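Local coordinates for protein U4/U6 snRNA-associated-splicing factor PRP24 (Saccharomyces cerevisiae, PDB 4N0T) that binds U6 small nuclear RNA and acts as a recycling factor of the spliceosome, the machinery that removes introns from pre-mRNA, at residues Leu87-Phe92 with Arg99-Leu104. Residues are numbered along the deposited sequence; the frame is centred on the assembly and turned at random.
Sequences LWMTNF and RNIRDL. With nucleotides of chain B.
With CG between its backbone N and carbonyl carbon (chi1 41°), Phe92 turns its ring flat toward Ile101, whose chain, extended at chi2, carries CD1 over that face. Ile101 CD1 lies 4.2 Å from the centroid of the Phe92 ring and 15° off the normal, a CH-pi contact offset toward the CE2-CZ rim. The other branch of Ile101, CG2, meets Met89 SD at 4.2 Å, the two side chains running past each other in opposite directions. Strand 86-90, through Met89, and the turn after it, through Phe92, are thereby packed on helix 98-107 of the second RNA recognition motif, and Ile131 of strand 128-133 touches both Met89 and Ile101.

Residues directed away from the helix meet RNA. The base of A20 of chain B lies over one face of the Trp88 indole, C5 3.5 Å above its plane, while Trp88 NE1 comes within 3.0 Å of the sugar O4' of A20. An alanine here would probably leave that adenine without the flat indole surface beneath it and freer to tilt. Asn91 OD1 accepts a hydrogen bond from N3 of U17 of chain B (2.7 Å, 158°). No hydrogen bond crosses between the two segments; apolar and CH-pi contacts join them.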
loop_
_atom_site.group_PDB
_atom_site.type_symbol
_atom_site.label_atom_id
_atom_site.label_comp_id
_atom_site.label_asym_id
_atom_site.label_seq_id
_atom_site.Cartn_x
_atom_site.Cartn_y
_atom_site.Cartn_z
ATOM N N LEU A 87 15.441 -6.704 1.262
ATOM C CA LEU A 87 14.734 -6.407 2.499
ATOM C C LEU A 87 13.251 -6.231 2.214
ATOM O O LEU A 87 12.858 -5.802 1.121
ATOM C CB LEU A 87 15.232 -5.087 3.056
ATOM C CG LEU A 87 16.738 -5.035 3.255
ATOM C CD1 LEU A 87 17.176 -3.597 3.393
ATOM C CD2 LEU A 87 17.080 -5.835 4.480
ATOM N N TRP A 88 12.432 -6.550 3.205
ATOM C CA TRP A 88 11.040 -6.136 3.177
ATOM C C TRP A 88 10.830 -5.215 4.367
ATOM O O TRP A 88 11.235 -5.534 5.498
ATOM C CB TRP A 88 10.116 -7.350 3.234
ATOM C CG TRP A 88 8.642 -7.036 3.288
ATOM C CD1 TRP A 88 7.812 -6.792 2.231
ATOM C CD2 TRP A 88 7.817 -7.018 4.461
ATOM N NE1 TRP A 88 6.512 -6.603 2.679
ATOM C CE2 TRP A 88 6.497 -6.724 4.045
ATOM C CE3 TRP A 88 8.069 -7.205 5.826
ATOM C CZ2 TRP A 88 5.430 -6.621 4.948
ATOM C CZ3 TRP A 88 7.007 -7.110 6.721
ATOM C CH2 TRP A 88 5.703 -6.817 6.276
ATOM N N MET A 89 10.218 -4.069 4.103
ATOM C CA MET A 89 10.022 -3.039 5.110
ATOM C C MET A 89 8.549 -2.655 5.209
ATOM O O MET A 89 7.862 -2.535 4.192
ATOM C CB MET A 89 10.884 -1.826 4.748
ATOM C CG MET A 89 10.891 -0.706 5.752
ATOM S SD MET A 89 11.972 0.626 5.139
ATOM C CE MET A 89 13.581 -0.083 5.453
ATOM N N THR A 90 8.047 -2.492 6.429
ATOM C CA THR A 90 6.708 -1.956 6.575
ATOM C C THR A 90 6.587 -1.019 7.773
ATOM O O THR A 90 7.519 -0.890 8.588
ATOM C CB THR A 90 5.627 -3.074 6.635
ATOM O OG1 THR A 90 4.349 -2.478 6.396
ATOM C CG2 THR A 90 5.605 -3.767 8.012
ATOM N N ASN A 91 5.440 -0.349 7.844
ATOM C CA ASN A 91 5.135 0.591 8.921
ATOM C C ASN A 91 6.095 1.785 8.984
ATOM O O ASN A 91 6.375 2.314 10.073
ATOM C CB ASN A 91 5.066 -0.097 10.283
ATOM C CG ASN A 91 4.197 0.677 11.270
ATOM O OD1 ASN A 91 3.167 1.243 10.896
ATOM N ND2 ASN A 91 4.630 0.730 12.533
ATOM N N PHE A 92 6.616 2.195 7.829
ATOM C CA PHE A 92 7.168 3.543 7.720
ATOM C C PHE A 92 5.993 4.522 7.723
ATOM O O PHE A 92 4.845 4.115 7.520
ATOM C CB PHE A 92 8.064 3.696 6.473
ATOM C CG PHE A 92 7.534 3.018 5.224
ATOM C CD1 PHE A 92 6.626 3.663 4.396
ATOM C CD2 PHE A 92 8.000 1.753 4.856
ATOM C CE1 PHE A 92 6.173 3.052 3.211
ATOM C CE2 PHE A 92 7.548 1.128 3.684
ATOM C CZ PHE A 92 6.636 1.777 2.867
ATOM N N ARG A 99 12.144 8.061 -2.025
ATOM C CA ARG A 99 13.301 8.897 -1.722
ATOM C C ARG A 99 13.604 8.858 -0.227
ATOM O O ARG A 99 14.767 8.736 0.170
ATOM C CB ARG A 99 13.019 10.333 -2.172
ATOM C CG ARG A 99 14.168 11.321 -2.016
ATOM C CD ARG A 99 13.622 12.741 -2.192
ATOM N NE ARG A 99 14.615 13.713 -2.642
ATOM C CZ ARG A 99 14.313 14.901 -3.163
ATOM N NH1 ARG A 99 13.043 15.263 -3.307
ATOM N NH2 ARG A 99 15.277 15.725 -3.550
ATOM N N ASN A 100 12.558 8.942 0.601
ATOM C CA ASN A 100 12.748 8.867 2.048
ATOM C C ASN A 100 13.392 7.555 2.458
ATOM O O ASN A 100 14.254 7.513 3.335
ATOM C CB ASN A 100 11.423 9.047 2.808
ATOM C CG ASN A 100 10.824 10.432 2.636
ATOM O OD1 ASN A 100 9.620 10.578 2.424
ATOM N ND2 ASN A 100 11.660 11.457 2.733
ATOM N N ILE A 101 12.960 6.462 1.834
ATOM C CA ILE A 101 13.515 5.164 2.170
ATOM C C ILE A 101 14.957 5.085 1.702
ATOM O O ILE A 101 15.832 4.569 2.414
ATOM C CB ILE A 101 12.674 4.028 1.541
ATOM C CG1 ILE A 101 11.271 4.059 2.148
ATOM C CG2 ILE A 101 13.351 2.687 1.760
ATOM C CD1 ILE A 101 10.248 3.145 1.456
ATOM N N ARG A 102 15.206 5.604 0.508
ATOM C CA ARG A 102 16.559 5.610 -0.028
ATOM C C ARG A 102 17.477 6.384 0.918
ATOM O O ARG A 102 18.583 5.941 1.218
ATOM C CB ARG A 102 16.597 6.216 -1.432
ATOM C CG ARG A 102 17.977 6.080 -2.101
ATOM C CD ARG A 102 17.973 6.598 -3.539
ATOM N NE ARG A 102 16.795 6.140 -4.275
ATOM C CZ ARG A 102 16.752 5.050 -5.042
ATOM N NH1 ARG A 102 17.831 4.291 -5.198
ATOM N NH2 ARG A 102 15.626 4.724 -5.664
ATOM N N ASP A 103 16.990 7.509 1.425
ATOM C CA ASP A 103 17.792 8.330 2.328
ATOM C C ASP A 103 18.073 7.641 3.673
ATOM O O ASP A 103 19.169 7.776 4.221
ATOM C CB ASP A 103 17.164 9.720 2.493
ATOM C CG ASP A 103 17.160 10.514 1.192
ATOM O OD1 ASP A 103 17.977 10.204 0.296
ATOM O OD2 ASP A 103 16.338 11.446 1.059
ATOM N N LEU A 104 17.103 6.881 4.193
ATOM C CA LEU A 104 17.338 6.049 5.380
ATOM C C LEU A 104 18.556 5.146 5.244
ATOM O O LEU A 104 19.387 5.063 6.149
ATOM C CB LEU A 104 16.138 5.133 5.662
ATOM C CG LEU A 104 14.979 5.532 6.564
ATOM C CD1 LEU A 104 14.147 4.299 6.856
ATOM C CD2 LEU A 104 15.482 6.160 7.856
ATOM P P A B 20 0.702 -8.292 4.634
ATOM O OP1 A B 20 -0.460 -7.411 4.334
ATOM O OP2 A B 20 0.451 -9.588 5.319
ATOM O "O5'" A B 20 1.491 -8.606 3.293
ATOM C "C5'" A B 20 1.781 -7.588 2.329
ATOM C "C4'" A B 20 2.744 -8.090 1.290
ATOM O "O4'" A B 20 4.066 -8.160 1.895
ATOM C "C3'" A B 20 2.447 -9.485 0.735
ATOM O "O3'" A B 20 2.860 -9.556 -0.626
ATOM C "C2'" A B 20 3.360 -10.377 1.571
ATOM O "O2'" A B 20 3.715 -11.595 0.949
ATOM C "C1'" A B 20 4.578 -9.470 1.771
ATOM N N9 A B 20 5.344 -9.791 2.975
ATOM C C8 A B 20 4.897 -9.806 4.272
ATOM N N7 A B 20 5.818 -10.188 5.130
ATOM C C5 A B 20 6.941 -10.418 4.345
ATOM C C6 A B 20 8.248 -10.846 4.653
ATOM N N6 A B 20 8.647 -11.116 5.896
ATOM N N1 A B 20 9.116 -10.981 3.624
ATOM C C2 A B 20 8.702 -10.732 2.376
ATOM N N3 A B 20 7.491 -10.335 1.971
ATOM C C4 A B 20 6.662 -10.187 3.012
ATOM P P A B 18 -4.253 -0.998 8.383
ATOM O OP1 A B 18 -5.022 -0.979 7.103
ATOM O OP2 A B 18 -4.436 -2.103 9.344
ATOM O "O5'" A B 18 -2.679 -0.974 8.086
ATOM C "C5'" A B 18 -2.113 -0.064 7.156
ATOM C "C4'" A B 18 -0.600 -0.061 7.241
ATOM O "O4'" A B 18 -0.173 0.245 8.597
ATOM C "C3'" A B 18 0.094 -1.379 6.925
ATOM O "O3'" A B 18 0.234 -1.595 5.536
ATOM C "C2'" A B 18 1.420 -1.235 7.663
ATOM O "O2'" A B 18 2.288 -0.350 6.974
ATOM C "C1'" A B 18 0.960 -0.526 8.931
ATOM N N9 A B 18 0.576 -1.468 9.999
ATOM C C8 A B 18 -0.676 -1.667 10.539
ATOM N N7 A B 18 -0.688 -2.557 11.497
ATOM C C5 A B 18 0.634 -2.956 11.613
ATOM C C6 A B 18 1.261 -3.877 12.457
ATOM N N6 A B 18 0.611 -4.578 13.399
ATOM N N1 A B 18 2.589 -4.062 12.318
ATOM C C2 A B 18 3.245 -3.354 11.388
ATOM N N3 A B 18 2.751 -2.454 10.540
ATOM C C4 A B 18 1.423 -2.300 10.694
ATOM P P U B 17 -6.337 1.515 14.470
ATOM O OP1 U B 17 -5.558 2.783 14.420
ATOM O OP2 U B 17 -7.691 1.503 15.064
ATOM O "O5'" U B 17 -6.480 1.020 12.957
ATOM C "C5'" U B 17 -5.403 0.422 12.239
ATOM C "C4'" U B 17 -4.706 1.410 11.333
ATOM O "O4'" U B 17 -3.783 2.206 12.124
ATOM C "C3'" U B 17 -3.831 0.792 10.244
ATOM O "O3'" U B 17 -4.548 0.418 9.082
ATOM C "C2'" U B 17 -2.790 1.877 9.991
ATOM O "O2'" U B 17 -3.301 2.913 9.165
ATOM C "C1'" U B 17 -2.577 2.421 11.400
ATOM N N1 U B 17 -1.483 1.673 12.069
ATOM C C2 U B 17 -0.183 1.911 11.617
ATOM O O2 U B 17 0.065 2.709 10.731
ATOM N N3 U B 17 0.805 1.192 12.235
ATOM C C4 U B 17 0.621 0.266 13.243
ATOM O O4 U B 17 1.594 -0.326 13.705
ATOM C C5 U B 17 -0.737 0.074 13.664
ATOM C C6 U B 17 -1.724 0.765 13.074
#